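Local coordinates for sensor protein (Vibrio parahaemolyticus, PDB 3I9Y) that serves as the sensor domain of the TMAO-responsive receptor TorS, a membrane-bound kinase that probably phosphorylates a protein histidine with ATP, at residues Arg10-Leu15 and Glu47-His52; Ser21-Leu26 and Arg40-Gln45; Asn78-Leu83 and Gln251-Leu256; Lys95-Arg100 and Thr234-Gln239; Asn175-Ala180 and Thr194-Asn199. One frame throughout, in Å; residues are numbered along the deposited sequence.

From the N terminus, helix 5-27 turns back into helix 32-58. Interaction 1 closes this hairpin across 31 residues, and interaction 2, nested inside it, lies nearer the turn; the two touch. The long helix 63-114 then leads away from this end, and the last helix, 232-267, returns along it. Interaction 3 closes that large loop beside interaction 2, which it touches. Interaction 4, nested within interaction 3 about 25 Å away between centres, joins the same two helices near the bundle junction. Innermost is interaction 5, joining helices 158-180 and 186-208 and touching interaction 4. None cross. Interactions 1 to 3 tie one of two stacked four-helix bundles together, and interaction 5 lies in the other.

Interaction 1: residues Arg10-Leu15 and Glu47-His52; sequences RQVSEL and ESLLTH
Val-12 and Leu-49 mark the closest backbone approach, with CA atoms 5.6 Å apart; the helical segments 10-15 and 47-52 run antiparallel at 156°, their axes 9.1 Å apart. Leu-49 has CG anti to its backbone N (chi1 -179°), and its CD1 sits 3.9 Å from Val-12 CG1 and also meets Leu-15 CB. Leu-15 in turn places CD1 3.6 Å from Ser-48 CB and near the plane of the His-52 ring, at its edge. Gln-11 CB stands 3.9 Å from the centroid of that ring, 9° off the normal, a CH-pi contact, while Thr-51 OG1 lies over the opposite face. Helix 232-267 meets Val-12 through Asn-261 and Val-264, and helix 63-114 packs on Leu-50, so the pair belongs to one of the two stacked four-helix bundles. Where the geometry is clear, cohesion comes from apolar packing, with the imidazole serving as a flat surface between the aliphatic base of a glutamine and a hydroxyl of its own helix.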
# COMPACT_ATOMS: atom_id res chain seq x y z
N ARG A 10 -28.17 -20.82 3.84
CA ARG A 10 -28.47 -19.82 2.81
C ARG A 10 -27.93 -18.45 3.39
O ARG A 10 -27.43 -17.68 2.63
CB ARG A 10 -29.98 -19.75 2.65
CG ARG A 10 -30.58 -20.92 1.87
CD ARG A 10 -32.22 -20.81 1.83
NE ARG A 10 -32.51 -19.66 0.95
CZ ARG A 10 -32.89 -18.45 1.35
NH1 ARG A 10 -33.08 -18.20 2.68
NH2 ARG A 10 -33.05 -17.47 0.40
N GLN A 11 -28.21 -18.13 4.67
CA GLN A 11 -27.74 -16.94 5.29
C GLN A 11 -26.14 -16.92 5.30
O GLN A 11 -25.53 -15.91 4.99
CB GLN A 11 -28.31 -16.81 6.61
CG GLN A 11 -29.77 -16.28 6.42
CD GLN A 11 -30.55 -16.32 7.76
OE1 GLN A 11 -30.97 -17.48 8.24
NE2 GLN A 11 -30.76 -15.16 8.38
N VAL A 12 -25.51 -18.03 5.64
CA VAL A 12 -24.06 -18.06 5.61
C VAL A 12 -23.58 -17.74 4.16
O VAL A 12 -22.54 -16.97 3.91
CB VAL A 12 -23.49 -19.51 6.00
CG1 VAL A 12 -21.97 -19.61 5.77
CG2 VAL A 12 -23.80 -19.71 7.51
N SER A 13 -24.23 -18.36 3.17
CA SER A 13 -23.76 -18.19 1.77
C SER A 13 -23.97 -16.67 1.32
O SER A 13 -23.15 -16.05 0.62
CB SER A 13 -24.61 -19.09 0.83
OG SER A 13 -24.30 -18.68 -0.50
N GLU A 14 -25.08 -16.08 1.72
CA GLU A 14 -25.26 -14.74 1.30
C GLU A 14 -24.39 -13.75 2.10
O GLU A 14 -23.90 -12.77 1.45
CB GLU A 14 -26.72 -14.37 1.36
CG GLU A 14 -27.02 -13.20 0.27
CD GLU A 14 -27.10 -12.00 1.12
OE1 GLU A 14 -27.18 -12.50 2.34
OE2 GLU A 14 -27.05 -10.69 0.64
N LEU A 15 -24.13 -14.01 3.40
CA LEU A 15 -23.25 -13.12 4.18
C LEU A 15 -21.75 -13.30 3.56
O LEU A 15 -21.04 -12.36 3.44
CB LEU A 15 -23.26 -13.40 5.69
CG LEU A 15 -24.42 -12.68 6.17
CD1 LEU A 15 -24.74 -13.34 7.55
CD2 LEU A 15 -24.17 -11.20 6.38
N GLU A 47 -19.85 -10.85 12.17
CA GLU A 47 -20.51 -11.18 13.41
C GLU A 47 -21.86 -11.91 13.09
O GLU A 47 -22.27 -12.92 13.77
CB GLU A 47 -20.71 -9.85 14.14
CG GLU A 47 -21.22 -9.93 15.49
CD GLU A 47 -20.33 -9.03 16.66
OE1 GLU A 47 -20.82 -7.92 17.07
OE2 GLU A 47 -19.17 -9.45 17.10
N SER A 48 -22.59 -11.39 12.10
CA SER A 48 -23.79 -12.11 11.75
C SER A 48 -23.38 -13.46 11.12
O SER A 48 -24.11 -14.41 11.29
CB SER A 48 -24.61 -11.43 10.63
OG SER A 48 -24.85 -10.13 10.96
N LEU A 49 -22.38 -13.50 10.26
CA LEU A 49 -22.06 -14.74 9.62
C LEU A 49 -21.74 -15.79 10.77
O LEU A 49 -22.12 -17.00 10.68
CB LEU A 49 -20.85 -14.59 8.73
CG LEU A 49 -20.63 -15.96 8.12
CD1 LEU A 49 -20.49 -16.08 6.64
CD2 LEU A 49 -19.37 -16.23 8.63
N LEU A 50 -21.09 -15.29 11.89
CA LEU A 50 -20.60 -16.20 12.93
C LEU A 50 -21.87 -16.71 13.73
O LEU A 50 -21.84 -17.86 14.13
CB LEU A 50 -19.62 -15.50 13.89
CG LEU A 50 -18.30 -15.30 13.10
CD1 LEU A 50 -17.35 -14.57 14.05
CD2 LEU A 50 -17.76 -16.48 12.62
N THR A 51 -22.90 -15.87 13.97
CA THR A 51 -24.03 -16.44 14.64
C THR A 51 -24.75 -17.48 13.77
O THR A 51 -25.33 -18.44 14.29
CB THR A 51 -25.04 -15.42 15.15
OG1 THR A 51 -25.96 -15.15 14.11
CG2 THR A 51 -24.36 -14.07 15.56
N HIS A 52 -24.73 -17.39 12.48
CA HIS A 52 -25.43 -18.44 11.76
C HIS A 52 -24.57 -19.72 11.74
O HIS A 52 -25.07 -20.86 11.69
CB HIS A 52 -25.76 -18.00 10.29
CG HIS A 52 -26.80 -16.93 10.24
ND1 HIS A 52 -26.53 -15.64 9.84
CD2 HIS A 52 -28.08 -16.90 10.72
CE1 HIS A 52 -27.57 -14.85 10.08
NE2 HIS A 52 -28.53 -15.58 10.61

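Interaction 2: residues Ser21-Leu26 and Arg40-Gln45; sequences SSVQML and RVLFEQ
The hydroxyl of Ser-22 carries the polar part of the contact with Gln-45. Ser-22 OG, anti to its carbonyl carbon (chi1 -59°), donates to Gln-45 OE1 over 2.6 Å; the donor makes an angle of 116° at the oxygen and is tilted 35° from the amide carbonyl plane. A water closes the circuit, giving a proton to Ser-22 OG at 2.8 Å and accepting from Gln-45 NE2 at 2.9 Å, so both ends of the amide are tied to the same hydroxyl. Arg-18 O, one turn earlier, is a further hydrogen-bond partner of that hydroxyl and probably competes for its proton. The segments are antiparallel neighbours in the hairpin of helices 5-27 and 32-58, which supplies two helices of a four-helix bundle. Apolar packing lies beside the polar group and centres on Leu-42. Its CD1 rests 3.6 Å from Ser-22 CB and also meets Val-23 CG2, whereas CD2 touches Leu-26 CD2 at 4.0 Å, the two leucines crossing at about a right angle. Val-41 CG2 lies against Ser-22 OG at 3.7 Å. Helix 63-114 covers Val-23 and Leu-26 through Leu-83. Along helix 32-58, Arg-40 NH1 forms a salt bridge with Glu-44 OE1 at 2.6 Å, though the hydrogen bond in it is weak and poorly angled, and Arg-40 NH2 pairs with Glu-37.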
# COMPACT_ATOMS: atom_id res chain seq x y z
N SER A 21 -17.71 -8.48 -1.03
CA SER A 21 -17.80 -7.08 -1.46
C SER A 21 -17.27 -6.10 -0.39
O SER A 21 -16.58 -5.18 -0.82
CB SER A 21 -19.25 -6.58 -1.74
OG SER A 21 -19.47 -7.47 -2.85
N SER A 22 -17.63 -6.22 0.91
CA SER A 22 -17.05 -5.34 1.89
C SER A 22 -15.51 -5.43 1.87
O SER A 22 -14.87 -4.40 2.14
CB SER A 22 -17.55 -5.62 3.32
OG SER A 22 -18.95 -5.45 3.24
N VAL A 23 -14.89 -6.54 1.56
CA VAL A 23 -13.45 -6.60 1.51
C VAL A 23 -12.94 -5.67 0.27
O VAL A 23 -11.83 -5.00 0.39
CB VAL A 23 -12.92 -8.05 1.32
CG1 VAL A 23 -11.51 -8.03 0.77
CG2 VAL A 23 -12.79 -8.83 2.71
N GLN A 24 -13.67 -5.68 -0.88
CA GLN A 24 -13.26 -4.84 -1.97
C GLN A 24 -13.50 -3.41 -1.58
O GLN A 24 -12.64 -2.62 -1.91
CB GLN A 24 -13.94 -5.14 -3.32
CG GLN A 24 -13.95 -6.56 -3.55
CD GLN A 24 -14.75 -6.96 -4.85
OE1 GLN A 24 -14.21 -7.75 -5.67
NE2 GLN A 24 -16.02 -6.42 -5.04
N MET A 25 -14.58 -3.10 -0.82
CA MET A 25 -14.77 -1.77 -0.38
C MET A 25 -13.54 -1.30 0.49
O MET A 25 -13.00 -0.13 0.40
CB MET A 25 -15.99 -1.61 0.44
CG MET A 25 -17.29 -1.56 -0.31
SD MET A 25 -17.40 -0.38 -1.81
CE MET A 25 -16.97 1.17 -0.98
N LEU A 26 -13.15 -2.18 1.39
CA LEU A 26 -12.09 -1.89 2.27
C LEU A 26 -10.86 -1.70 1.48
O LEU A 26 -10.12 -0.75 1.74
CB LEU A 26 -11.80 -3.01 3.31
CG LEU A 26 -10.56 -2.86 4.17
CD1 LEU A 26 -10.86 -1.82 5.39
CD2 LEU A 26 -10.36 -4.35 5.01
N ARG A 40 -16.05 -1.20 9.69
CA ARG A 40 -17.19 -1.31 10.63
C ARG A 40 -18.23 -2.18 9.81
O ARG A 40 -18.83 -3.16 10.34
CB ARG A 40 -17.88 0.01 10.87
CG ARG A 40 -19.19 -0.07 11.73
CD ARG A 40 -19.94 1.38 11.85
NE ARG A 40 -20.53 1.74 10.54
CZ ARG A 40 -21.53 1.02 10.04
NH1 ARG A 40 -21.95 -0.04 10.75
NH2 ARG A 40 -22.13 1.34 8.91
N VAL A 41 -18.46 -1.85 8.53
CA VAL A 41 -19.41 -2.74 7.99
C VAL A 41 -19.00 -4.32 7.91
O VAL A 41 -19.87 -5.19 8.11
CB VAL A 41 -20.12 -2.28 6.76
CG1 VAL A 41 -20.54 -0.76 6.85
CG2 VAL A 41 -19.61 -2.70 5.65
N LEU A 42 -17.77 -4.60 7.62
CA LEU A 42 -17.27 -5.86 7.41
C LEU A 42 -17.32 -6.62 8.75
O LEU A 42 -17.71 -7.75 8.81
CB LEU A 42 -15.89 -5.72 6.89
CG LEU A 42 -15.07 -6.92 6.64
CD1 LEU A 42 -15.61 -7.70 5.49
CD2 LEU A 42 -13.81 -6.25 5.94
N PHE A 43 -17.05 -5.95 9.85
CA PHE A 43 -17.14 -6.59 11.16
C PHE A 43 -18.59 -6.89 11.49
O PHE A 43 -18.85 -7.93 12.06
CB PHE A 43 -16.66 -5.68 12.16
CG PHE A 43 -16.79 -6.19 13.58
CD1 PHE A 43 -15.81 -7.08 14.09
CD2 PHE A 43 -17.83 -5.74 14.40
CE1 PHE A 43 -15.80 -7.58 15.49
CE2 PHE A 43 -17.90 -6.22 15.80
CZ PHE A 43 -16.86 -7.14 16.34
N GLU A 44 -19.56 -6.02 11.14
CA GLU A 44 -20.92 -6.38 11.50
C GLU A 44 -21.37 -7.69 10.71
O GLU A 44 -22.10 -8.53 11.24
CB GLU A 44 -21.89 -5.39 11.01
CG GLU A 44 -22.17 -4.41 12.03
CD GLU A 44 -23.37 -3.49 11.54
OE1 GLU A 44 -23.05 -2.39 10.96
OE2 GLU A 44 -24.62 -3.88 11.65
N GLN A 45 -21.00 -7.75 9.46
CA GLN A 45 -21.37 -8.84 8.59
C GLN A 45 -20.60 -10.13 9.05
O GLN A 45 -21.15 -11.24 9.01
CB GLN A 45 -21.04 -8.52 7.12
CG GLN A 45 -21.88 -7.25 6.55
CD GLN A 45 -21.33 -6.93 5.11
OE1 GLN A 45 -20.17 -7.23 4.73
NE2 GLN A 45 -22.19 -6.43 4.27
O HOH W 1 -21.18 -5.70 1.62

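Interaction 3: residues Asn78-Leu83 and Gln251-Leu256; sequences NNLAEL and QKTLEL
Asn-79 overlaps Leu-256, its CB lying 3.6 Å from Leu-256 CD1 as the two side chains cross at a slant. The pair joins helices 63-114 and 232-267 inside a four-helix bundle; segments 78-83 and 251-256 run antiparallel at 160°, their axes 10.1 Å apart, and the former falls in a predicted coiled coil. Asn-79 has CG anti to the backbone N (chi1 167°), and its amide reaches the flank of the other helix. There Asn-79 OD1 approaches Thr-253 OG1 at 2.8 Å, the two side chains about perpendicular. The hydroxyl has one proton and two carbonyl oxygens within reach, Asn-79 OD1 and Leu-249 O, and which of them takes it is not settled. Asn-79 ND2 also donates to Leu-249 O, one turn before Thr-253, so a backbone carbonyl holds the other end of this buried amide and probably limits its rotation. Beside the polar group, Leu-80 CD2 comes within 4.4 Å of Thr-253 CG2, and Leu-80 continues onto Ile-19 and Val-23 of helix 5-27. Near the surface, Lys-252 bends, carrying its amino end off from segment 78-83, while its CB remains 4.0 Å from Asn-79 ND2.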
# COMPACT_ATOMS: atom_id res chain seq x y z
N ASN A 78 -8.68 -15.06 10.59
CA ASN A 78 -7.28 -14.59 10.50
C ASN A 78 -6.98 -13.85 9.20
O ASN A 78 -6.16 -12.96 9.24
CB ASN A 78 -6.33 -15.76 10.61
CG ASN A 78 -6.41 -16.37 12.10
OD1 ASN A 78 -6.68 -15.64 13.06
ND2 ASN A 78 -6.23 -17.70 12.23
N ASN A 79 -7.59 -14.25 8.09
CA ASN A 79 -7.36 -13.65 6.80
C ASN A 79 -7.96 -12.23 6.83
O ASN A 79 -7.26 -11.28 6.44
CB ASN A 79 -8.07 -14.45 5.74
CG ASN A 79 -8.12 -13.70 4.43
OD1 ASN A 79 -9.10 -13.04 4.12
ND2 ASN A 79 -7.03 -13.80 3.67
N LEU A 80 -9.13 -12.05 7.38
CA LEU A 80 -9.71 -10.76 7.47
C LEU A 80 -8.93 -9.85 8.49
O LEU A 80 -8.84 -8.60 8.19
CB LEU A 80 -11.21 -10.70 7.86
CG LEU A 80 -12.08 -11.49 6.78
CD1 LEU A 80 -13.62 -11.67 7.33
CD2 LEU A 80 -12.35 -10.73 5.53
N ALA A 81 -8.37 -10.38 9.59
CA ALA A 81 -7.74 -9.49 10.57
C ALA A 81 -6.44 -9.13 9.82
O ALA A 81 -6.09 -8.03 9.97
CB ALA A 81 -7.17 -10.28 11.88
N GLU A 82 -5.78 -10.01 9.08
CA GLU A 82 -4.56 -9.62 8.50
C GLU A 82 -4.73 -8.50 7.38
O GLU A 82 -3.93 -7.55 7.32
CB GLU A 82 -3.82 -10.80 7.93
CG GLU A 82 -2.54 -10.43 7.34
CD GLU A 82 -1.68 -11.67 7.01
OE1 GLU A 82 -2.01 -12.83 7.44
OE2 GLU A 82 -0.64 -11.47 6.34
N LEU A 83 -5.78 -8.61 6.59
CA LEU A 83 -6.07 -7.65 5.55
C LEU A 83 -6.38 -6.35 6.34
O LEU A 83 -6.06 -5.30 5.91
CB LEU A 83 -7.39 -8.08 4.88
CG LEU A 83 -7.62 -7.42 3.56
CD1 LEU A 83 -6.56 -7.95 2.57
CD2 LEU A 83 -9.13 -7.70 2.98
N GLN A 251 -7.04 -12.72 -2.69
CA GLN A 251 -7.22 -13.92 -3.48
C GLN A 251 -7.54 -15.07 -2.47
O GLN A 251 -8.50 -15.84 -2.65
CB GLN A 251 -5.90 -14.26 -4.23
CG GLN A 251 -5.96 -15.62 -4.98
CD GLN A 251 -7.26 -15.62 -5.92
OE1 GLN A 251 -7.54 -14.54 -6.62
NE2 GLN A 251 -8.07 -16.81 -5.93
N LYS A 252 -6.80 -15.12 -1.37
CA LYS A 252 -6.98 -16.14 -0.35
C LYS A 252 -8.36 -15.94 0.28
O LYS A 252 -9.05 -16.88 0.56
CB LYS A 252 -5.86 -16.05 0.63
CG LYS A 252 -5.57 -17.25 1.33
CD LYS A 252 -4.54 -18.15 0.50
CE LYS A 252 -4.45 -19.68 1.10
NZ LYS A 252 -2.95 -20.20 1.62
N THR A 253 -8.86 -14.75 0.42
CA THR A 253 -10.20 -14.58 0.97
C THR A 253 -11.25 -15.32 0.09
O THR A 253 -12.24 -15.91 0.67
CB THR A 253 -10.69 -13.11 0.89
OG1 THR A 253 -9.69 -12.25 1.50
CG2 THR A 253 -12.00 -12.93 1.69
N LEU A 254 -11.13 -15.23 -1.23
CA LEU A 254 -12.17 -15.87 -2.14
C LEU A 254 -12.00 -17.38 -1.93
O LEU A 254 -13.01 -18.04 -1.81
CB LEU A 254 -11.87 -15.71 -3.68
CG LEU A 254 -11.70 -14.25 -3.99
CD1 LEU A 254 -11.19 -13.95 -5.55
CD2 LEU A 254 -13.04 -13.58 -3.64
N GLU A 255 -10.80 -17.91 -1.96
CA GLU A 255 -10.67 -19.35 -1.76
C GLU A 255 -11.12 -19.81 -0.38
O GLU A 255 -11.57 -20.96 -0.20
CB GLU A 255 -9.21 -19.79 -1.81
CG GLU A 255 -8.68 -19.34 -3.18
CD GLU A 255 -7.06 -19.37 -3.16
OE1 GLU A 255 -6.49 -19.65 -2.05
OE2 GLU A 255 -6.40 -19.16 -4.21
N LEU A 256 -10.91 -18.98 0.68
CA LEU A 256 -11.29 -19.42 2.00
C LEU A 256 -12.82 -19.43 2.12
O LEU A 256 -13.35 -20.31 2.88
CB LEU A 256 -10.64 -18.57 3.11
CG LEU A 256 -9.11 -18.77 3.25
CD1 LEU A 256 -8.49 -17.68 4.22
CD2 LEU A 256 -8.76 -20.16 3.76

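Interaction 4: residues Lys95-Arg100 and Thr234-Gln239; sequences KEIDTR and TILLQQ
With CG1 anti to the carbonyl carbon (chi1 -69°), Ile-97 faces Ile-235, whose CG1 takes the same position, which sets Ile-235 CG2 anti to its own backbone N. The chains slide past each other in opposite directions, with Ile-97 CG1 3.5 Å from Ile-235 CG2. Ile-97 CG2, the other branch, meets Leu-236 CD2 at 3.9 Å, and Ile-97 CD1, at the end of the CG1 branch, rests 3.6 Å from Gln-239 NE2. Toward the edge of the contact, Ile-235 CD1 lies over one face of the Arg-100 guanidinium, offset toward its rim and 3.3 Å from Arg-100 NE. Arg-100 NE also donates to Glu-96 OE1 at 3.2 Å, nearly straight at 174°; the oxygen lies close to the guanidinium plane, while the N-H meets it on the anti side and well out of the carboxylate plane. This salt bridge along one helix probably helps to keep the flat group against the isoleucine. Segments 95-100 and 234-239 run antiparallel at 151° near the junction of the two stacked bundles, where helix 232-267 begins beside the long helix 63-114. Leu-237 turns to helix 186-208, Leu-236 touches Arg-181 just beyond helix 158-180, and Asp-98 forms a salt bridge with that arginine.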
# COMPACT_ATOMS: atom_id res chain seq x y z
N LYS A 95 0.84 8.11 2.71
CA LYS A 95 1.07 9.36 3.39
C LYS A 95 2.50 9.70 3.65
O LYS A 95 2.89 10.84 3.43
CB LYS A 95 0.42 9.28 4.77
CG LYS A 95 0.52 10.48 5.55
CD LYS A 95 -0.35 11.30 4.58
CE LYS A 95 0.59 12.39 3.66
NZ LYS A 95 -0.16 13.58 2.82
N GLU A 96 3.28 8.76 4.15
CA GLU A 96 4.63 8.98 4.42
C GLU A 96 5.25 9.40 3.01
O GLU A 96 6.13 10.32 2.95
CB GLU A 96 5.43 7.79 4.98
CG GLU A 96 5.17 7.32 6.63
CD GLU A 96 6.02 8.17 7.69
OE1 GLU A 96 6.73 9.16 7.14
OE2 GLU A 96 6.09 7.87 9.00
N ILE A 97 4.97 8.61 1.94
CA ILE A 97 5.50 8.91 0.65
C ILE A 97 5.04 10.31 0.10
O ILE A 97 5.88 11.01 -0.38
CB ILE A 97 5.11 7.77 -0.34
CG1 ILE A 97 5.89 6.49 0.05
CG2 ILE A 97 5.52 8.20 -1.74
CD1 ILE A 97 5.07 5.18 -0.36
N ASP A 98 3.75 10.68 0.11
CA ASP A 98 3.39 11.94 -0.42
C ASP A 98 3.98 13.13 0.36
O ASP A 98 4.37 14.07 -0.26
CB ASP A 98 1.87 12.15 -0.52
CG ASP A 98 1.24 11.11 -1.58
OD1 ASP A 98 2.03 10.39 -2.30
OD2 ASP A 98 0.02 11.03 -1.73
N THR A 99 4.07 13.01 1.67
CA THR A 99 4.67 14.09 2.42
C THR A 99 6.14 14.24 1.98
O THR A 99 6.64 15.31 1.75
CB THR A 99 4.63 13.73 3.96
OG1 THR A 99 3.18 13.66 4.18
CG2 THR A 99 5.03 15.03 4.85
N ARG A 100 6.83 13.15 1.86
CA ARG A 100 8.22 13.27 1.49
C ARG A 100 8.46 13.82 0.02
O ARG A 100 9.42 14.57 -0.21
CB ARG A 100 8.86 11.85 1.66
CG ARG A 100 9.38 11.56 3.10
CD ARG A 100 8.87 10.14 3.61
NE ARG A 100 9.11 9.72 5.06
CZ ARG A 100 10.34 9.69 5.46
NH1 ARG A 100 11.28 10.03 4.63
NH2 ARG A 100 10.68 9.26 6.62
N THR A 234 13.06 3.74 -0.03
CA THR A 234 12.89 2.45 0.61
C THR A 234 11.45 2.43 1.07
O THR A 234 10.95 1.36 1.19
CB THR A 234 13.76 2.21 1.82
OG1 THR A 234 13.34 3.16 2.77
CG2 THR A 234 15.23 2.66 1.57
N ILE A 235 10.71 3.56 1.19
CA ILE A 235 9.25 3.47 1.60
C ILE A 235 8.44 3.01 0.36
O ILE A 235 7.47 2.20 0.45
CB ILE A 235 8.73 4.80 2.14
CG1 ILE A 235 9.66 5.21 3.36
CG2 ILE A 235 7.29 4.54 2.64
CD1 ILE A 235 9.32 6.69 3.87
N LEU A 236 8.92 3.41 -0.84
CA LEU A 236 8.25 2.95 -2.09
C LEU A 236 8.40 1.43 -2.21
O LEU A 236 7.41 0.74 -2.71
CB LEU A 236 8.80 3.61 -3.39
CG LEU A 236 8.28 5.07 -3.41
CD1 LEU A 236 9.19 5.77 -4.59
CD2 LEU A 236 6.83 5.18 -3.92
N LEU A 237 9.56 0.89 -1.78
CA LEU A 237 9.67 -0.59 -1.85
C LEU A 237 8.75 -1.27 -0.80
O LEU A 237 8.20 -2.36 -1.10
CB LEU A 237 11.16 -1.14 -1.65
CG LEU A 237 12.03 -0.35 -2.73
CD1 LEU A 237 13.53 -0.28 -2.46
CD2 LEU A 237 11.83 -1.13 -4.12
N GLN A 238 8.61 -0.65 0.42
CA GLN A 238 7.75 -1.28 1.36
C GLN A 238 6.30 -1.21 0.80
O GLN A 238 5.59 -2.10 1.05
CB GLN A 238 7.82 -0.51 2.70
CG GLN A 238 9.20 -0.86 3.35
CD GLN A 238 9.61 0.34 4.35
OE1 GLN A 238 8.96 1.38 4.38
NE2 GLN A 238 10.63 0.19 5.04
N GLN A 239 5.89 -0.10 0.16
CA GLN A 239 4.53 0.03 -0.30
C GLN A 239 4.44 -1.07 -1.42
O GLN A 239 3.39 -1.72 -1.52
CB GLN A 239 4.31 1.39 -1.00
CG GLN A 239 3.09 1.46 -1.76
CD GLN A 239 2.89 2.91 -2.24
OE1 GLN A 239 3.51 3.35 -3.32
NE2 GLN A 239 2.02 3.64 -1.58

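Interaction 5: residues Asn175-Ala180 and Thr194-Asn199; sequences NQIEEA and TAFENN
Gln-176 points its CB toward helix 186-208, has CG anti to the carbonyl carbon (chi1 -70°) and runs extended from there. Its CD comes 3.4 Å from Asn-199 ND2. OE1 accepts from Asn-199 ND2 at 3.1 Å, the N-H fairly straight at 153° but coming from above the carbonyl plane, at 90° to the C=O bond; the same oxygen touches Phe-196 CA at 3.4 Å. At the tip, NE2 lies 3.7 Å from Ala-195 CB and also 3.1 Å from Asn-199 ND2, two donors that form no bond. The two amide planes are not far from parallel. Helices 158-180 and 186-208 make an antiparallel hairpin within one of the stacked four-helix bundles. Next to the amides, Ile-177 approaches the Phe-196 ring obliquely: Ile-177 CG1 and CD1 each stand 3.4 Å from Phe-196 CE1. The isoleucine also meets Val-101 and Met-104 of helix 63-114, and the Phe-196 ring meets that of Phe-233 on helix 232-267.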
# COMPACT_ATOMS: atom_id res chain seq x y z
N ASN A 175 11.53 14.98 -11.87
CA ASN A 175 10.71 14.10 -12.73
C ASN A 175 10.94 12.66 -12.24
O ASN A 175 9.96 11.88 -12.26
CB ASN A 175 11.18 14.17 -14.30
CG ASN A 175 10.74 15.52 -14.99
OD1 ASN A 175 9.84 16.24 -14.49
ND2 ASN A 175 11.37 15.86 -16.10
N GLN A 176 12.17 12.28 -11.87
CA GLN A 176 12.46 10.89 -11.36
C GLN A 176 11.60 10.57 -10.12
O GLN A 176 10.99 9.52 -10.04
CB GLN A 176 13.97 10.69 -10.90
CG GLN A 176 14.86 10.73 -12.20
CD GLN A 176 16.29 10.71 -11.79
OE1 GLN A 176 16.76 11.44 -10.87
NE2 GLN A 176 17.00 9.82 -12.39
N ILE A 177 11.58 11.50 -9.14
CA ILE A 177 10.81 11.27 -7.93
C ILE A 177 9.30 11.20 -8.34
O ILE A 177 8.68 10.27 -7.88
CB ILE A 177 11.00 12.43 -7.00
CG1 ILE A 177 12.44 12.26 -6.44
CG2 ILE A 177 10.14 12.15 -5.73
CD1 ILE A 177 12.66 13.54 -5.36
N GLU A 178 8.72 12.12 -9.19
CA GLU A 178 7.29 12.02 -9.57
C GLU A 178 7.07 10.68 -10.28
O GLU A 178 6.01 10.01 -10.06
CB GLU A 178 6.88 13.18 -10.63
CG GLU A 178 7.07 14.53 -9.87
CD GLU A 178 5.92 14.91 -8.95
OE1 GLU A 178 4.98 14.09 -8.82
OE2 GLU A 178 5.99 16.04 -8.39
N GLU A 179 8.05 10.19 -11.11
CA GLU A 179 7.75 8.97 -11.83
C GLU A 179 7.77 7.73 -10.81
O GLU A 179 6.94 6.79 -10.90
CB GLU A 179 8.90 8.70 -12.82
CG GLU A 179 8.62 7.35 -13.34
CD GLU A 179 9.46 6.95 -14.51
OE1 GLU A 179 10.65 7.31 -14.49
OE2 GLU A 179 8.94 6.16 -15.44
N ALA A 180 8.82 7.70 -9.95
CA ALA A 180 9.01 6.65 -9.00
C ALA A 180 7.73 6.40 -8.13
O ALA A 180 7.39 5.23 -8.02
CB ALA A 180 10.21 6.87 -8.05
N THR A 194 18.64 4.17 -8.00
CA THR A 194 20.13 4.32 -8.04
C THR A 194 20.40 5.45 -9.12
O THR A 194 21.30 6.26 -9.00
CB THR A 194 20.93 2.99 -8.41
OG1 THR A 194 20.85 2.82 -9.83
CG2 THR A 194 20.40 1.82 -7.84
N ALA A 195 19.52 5.53 -10.10
CA ALA A 195 19.64 6.63 -11.03
C ALA A 195 19.50 8.06 -10.31
O ALA A 195 20.24 9.02 -10.58
CB ALA A 195 18.61 6.48 -12.08
N PHE A 196 18.67 8.19 -9.30
CA PHE A 196 18.42 9.50 -8.70
C PHE A 196 19.60 9.68 -7.88
O PHE A 196 20.12 10.82 -7.72
CB PHE A 196 17.17 9.40 -7.72
CG PHE A 196 16.96 10.61 -6.84
CD1 PHE A 196 16.00 11.59 -7.22
CD2 PHE A 196 17.63 10.76 -5.68
CE1 PHE A 196 15.77 12.71 -6.41
CE2 PHE A 196 17.41 11.87 -4.84
CZ PHE A 196 16.50 12.86 -5.19
N GLU A 197 20.09 8.57 -7.28
CA GLU A 197 21.29 8.80 -6.42
C GLU A 197 22.57 9.26 -7.26
O GLU A 197 23.40 10.04 -6.79
CB GLU A 197 21.70 7.52 -5.74
CG GLU A 197 22.98 7.72 -4.93
CD GLU A 197 23.32 6.45 -4.06
OE1 GLU A 197 23.17 5.24 -4.51
OE2 GLU A 197 23.72 6.65 -2.88
N ASN A 198 22.74 8.71 -8.44
CA ASN A 198 23.94 9.04 -9.30
C ASN A 198 23.75 10.57 -9.71
O ASN A 198 24.66 11.37 -9.56
CB ASN A 198 23.94 8.18 -10.55
CG ASN A 198 24.25 6.64 -10.26
OD1 ASN A 198 24.94 6.26 -9.21
ND2 ASN A 198 23.76 5.73 -11.20
N ASN A 199 22.52 10.99 -10.02
CA ASN A 199 22.25 12.41 -10.38
C ASN A 199 22.55 13.31 -9.29
O ASN A 199 23.09 14.38 -9.49
CB ASN A 199 20.84 12.60 -10.77
CG ASN A 199 20.63 12.11 -12.04
OD1 ASN A 199 21.64 11.91 -12.70
ND2 ASN A 199 19.36 11.85 -12.53